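Local coordinates for AP endonuclease, family protein 2 (Mycobacterium smegmatis, PDB 5TNV) that binds magnesium within a xylose isomerase-like TIM barrel and, judging from its family, may act as an endonuclease, at residues E239-V244 and R282-L287. Sequence-based numbering, arbitrary orientation.
Sequences EMYAKV and RQIIRL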
loop_
_atom_site.group_PDB
_atom_site.type_symbol
_atom_site.label_atom_id
_atom_site.label_comp_id
_atom_site.label_asym_id
_atom_site.label_seq_id
_atom_site.Cartn_x
_atom_site.Cartn_y
_atom_site.Cartn_z
ATOM N N GLU A 239 -12.914 -16.692 -9.145
ATOM C CA GLU A 239 -14.110 -17.459 -9.373
ATOM C C GLU A 239 -15.286 -16.514 -9.654
ATOM O O GLU A 239 -16.087 -16.697 -10.582
ATOM C CB GLU A 239 -14.436 -18.376 -8.213
ATOM C CG GLU A 239 -15.732 -19.131 -8.249
ATOM C CD GLU A 239 -16.095 -19.825 -6.980
ATOM O OE1 GLU A 239 -15.120 -20.428 -6.367
ATOM O OE2 GLU A 239 -17.324 -19.760 -6.661
ATOM N N MET A 240 -15.399 -15.465 -8.827
ATOM C CA MET A 240 -16.548 -14.567 -8.992
ATOM C C MET A 240 -16.482 -13.838 -10.317
ATOM O O MET A 240 -17.482 -13.719 -11.034
ATOM C CB MET A 240 -16.588 -13.539 -7.855
ATOM C CG MET A 240 -16.766 -14.141 -6.437
ATOM S SD MET A 240 -17.336 -12.933 -5.233
ATOM C CE MET A 240 -15.877 -11.941 -4.951
ATOM N N TYR A 241 -15.316 -13.295 -10.680
ATOM C CA TYR A 241 -15.165 -12.576 -11.932
ATOM C C TYR A 241 -15.385 -13.482 -13.132
ATOM O O TYR A 241 -16.002 -13.071 -14.101
ATOM C CB TYR A 241 -13.813 -11.877 -12.004
ATOM C CG TYR A 241 -13.800 -10.472 -11.437
ATOM C CD1 TYR A 241 -14.572 -9.471 -12.033
ATOM C CD2 TYR A 241 -13.007 -10.115 -10.353
ATOM C CE1 TYR A 241 -14.594 -8.186 -11.567
ATOM C CE2 TYR A 241 -13.022 -8.807 -9.871
ATOM C CZ TYR A 241 -13.806 -7.848 -10.496
ATOM O OH TYR A 241 -13.865 -6.521 -10.076
ATOM N N ALA A 242 -14.916 -14.737 -13.081
ATOM C CA ALA A 242 -15.175 -15.632 -14.190
ATOM C C ALA A 242 -16.672 -15.829 -14.456
ATOM O O ALA A 242 -17.100 -15.985 -15.603
ATOM C CB ALA A 242 -14.494 -17.011 -13.932
ATOM N N LYS A 243 -17.474 -15.806 -13.422
ATOM C CA LYS A 243 -18.895 -15.992 -13.601
ATOM C C LYS A 243 -19.540 -14.783 -14.269
ATOM O O LYS A 243 -20.455 -14.972 -15.057
ATOM C CB LYS A 243 -19.560 -16.243 -12.244
ATOM C CG LYS A 243 -19.444 -17.605 -11.663
ATOM C CD LYS A 243 -20.239 -17.683 -10.363
ATOM C CE LYS A 243 -20.055 -19.114 -9.945
ATOM N NZ LYS A 243 -20.872 -19.319 -8.741
ATOM N N VAL A 244 -19.176 -13.590 -13.830
ATOM C CA VAL A 244 -19.922 -12.402 -14.245
ATOM C C VAL A 244 -19.328 -11.667 -15.441
ATOM O O VAL A 244 -20.072 -10.958 -16.152
ATOM C CB VAL A 244 -20.178 -11.423 -13.072
ATOM C CG1 VAL A 244 -21.083 -12.078 -12.031
ATOM C CG2 VAL A 244 -18.878 -10.935 -12.456
ATOM N N ARG A 282 -4.250 -7.828 -12.860
ATOM C CA ARG A 282 -3.531 -8.156 -14.101
ATOM C C ARG A 282 -4.177 -9.394 -14.720
ATOM O O ARG A 282 -4.535 -9.441 -15.889
ATOM C CB ARG A 282 -2.041 -8.311 -13.811
ATOM C CG ARG A 282 -1.198 -8.532 -15.064
ATOM C CD ARG A 282 0.313 -8.676 -14.718
ATOM N NE ARG A 282 0.735 -7.545 -13.935
ATOM C CZ ARG A 282 0.958 -6.332 -14.386
ATOM N NH1 ARG A 282 1.100 -6.096 -15.675
ATOM N NH2 ARG A 282 1.082 -5.356 -13.520
ATOM N N GLN A 283 -4.329 -10.449 -13.902
ATOM C CA GLN A 283 -4.981 -11.667 -14.356
ATOM C C GLN A 283 -6.427 -11.393 -14.736
ATOM O O GLN A 283 -6.919 -11.902 -15.754
ATOM C CB GLN A 283 -4.907 -12.731 -13.290
ATOM C CG GLN A 283 -3.565 -13.337 -13.037
ATOM C CD GLN A 283 -3.546 -14.304 -11.840
ATOM O OE1 GLN A 283 -4.552 -14.435 -11.088
ATOM N NE2 GLN A 283 -2.444 -14.966 -11.645
ATOM N N ILE A 284 -7.152 -10.632 -13.928
ATOM C CA ILE A 284 -8.597 -10.464 -14.159
ATOM C C ILE A 284 -8.875 -9.554 -15.365
ATOM O O ILE A 284 -9.806 -9.862 -16.130
ATOM C CB ILE A 284 -9.297 -10.031 -12.852
ATOM C CG1 ILE A 284 -9.214 -11.134 -11.796
ATOM C CG2 ILE A 284 -10.708 -9.555 -13.119
ATOM C CD1 ILE A 284 -9.789 -12.439 -12.164
ATOM N N ILE A 285 -8.133 -8.486 -15.565
ATOM C CA ILE A 285 -8.328 -7.691 -16.782
ATOM C C ILE A 285 -8.008 -8.534 -17.995
ATOM O O ILE A 285 -8.730 -8.501 -18.991
ATOM C CB ILE A 285 -7.520 -6.387 -16.743
ATOM C CG1 ILE A 285 -8.071 -5.429 -15.688
ATOM C CG2 ILE A 285 -7.465 -5.718 -18.109
ATOM C CD1 ILE A 285 -7.122 -4.302 -15.339
ATOM N N ARG A 286 -6.913 -9.334 -17.964
ATOM C CA ARG A 286 -6.623 -10.165 -19.120
ATOM C C ARG A 286 -7.718 -11.179 -19.355
ATOM O O ARG A 286 -8.081 -11.440 -20.525
ATOM C CB ARG A 286 -5.270 -10.872 -18.955
ATOM C CG ARG A 286 -4.093 -9.992 -19.362
ATOM C CD ARG A 286 -2.781 -10.610 -18.921
ATOM N NE ARG A 286 -1.698 -9.951 -19.643
ATOM C CZ ARG A 286 -1.156 -10.276 -20.795
ATOM N NH1 ARG A 286 -0.179 -9.507 -21.281
ATOM N NH2 ARG A 286 -1.517 -11.319 -21.496
ATOM N N LEU A 287 -8.287 -11.771 -18.311
ATOM C CA LEU A 287 -9.398 -12.682 -18.420
ATOM C C LEU A 287 -10.585 -11.989 -19.080
ATOM O O LEU A 287 -11.233 -12.537 -19.976
ATOM C CB LEU A 287 -9.807 -13.227 -17.039
ATOM C CG LEU A 287 -11.008 -14.165 -17.048
ATOM C CD1 LEU A 287 -10.719 -15.408 -17.870
ATOM C CD2 LEU A 287 -11.398 -14.466 -15.593
#
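Tyr241 turns one face of its ring to Ile284, and the methyl CG2 of Ile284 sits on that face. This is a CH-pi contact: CG2 of Ile284 is 3.8 Å from the centroid of the Tyr241 ring. It stands 20° off the ring normal. The methyl is shifted from the centre toward the CG-CD2 bond of Tyr241, and CG2 of Ile284 lies 3.6 Å from CG of Tyr241. CG2 reaches the ring because it stands anti to the backbone N of Ile284, with CG1 beside that N (chi1 -65°). The CG1 branch of Ile284 runs back toward the Tyr241 backbone, its CD1 4.1 Å from CB of Tyr241. The two side chains cross at about a right angle. A looser apolar contact lies toward the outside, where CD2 of Leu287 comes 4.3 Å from CB of Ala242. The hydroxyl of Tyr241 is bonded outside the two segments, to Tyr281 OH, Trp251 NE1 and Pro222 O. These partners tie down the far end of the ring while Ile284 covers one face. The side chain of Tyr241 is about 10 Å from the bound magnesium ion and about 6 Å from that of the metal ligand Asp223. The contact joins helices 237-244 and 281-290 of the TIM barrel. Trp251 of strand 251-261 meets both Tyr241 and Ile284; helix 203-213 packs on 237-244 and helix 306-325 on 281-290.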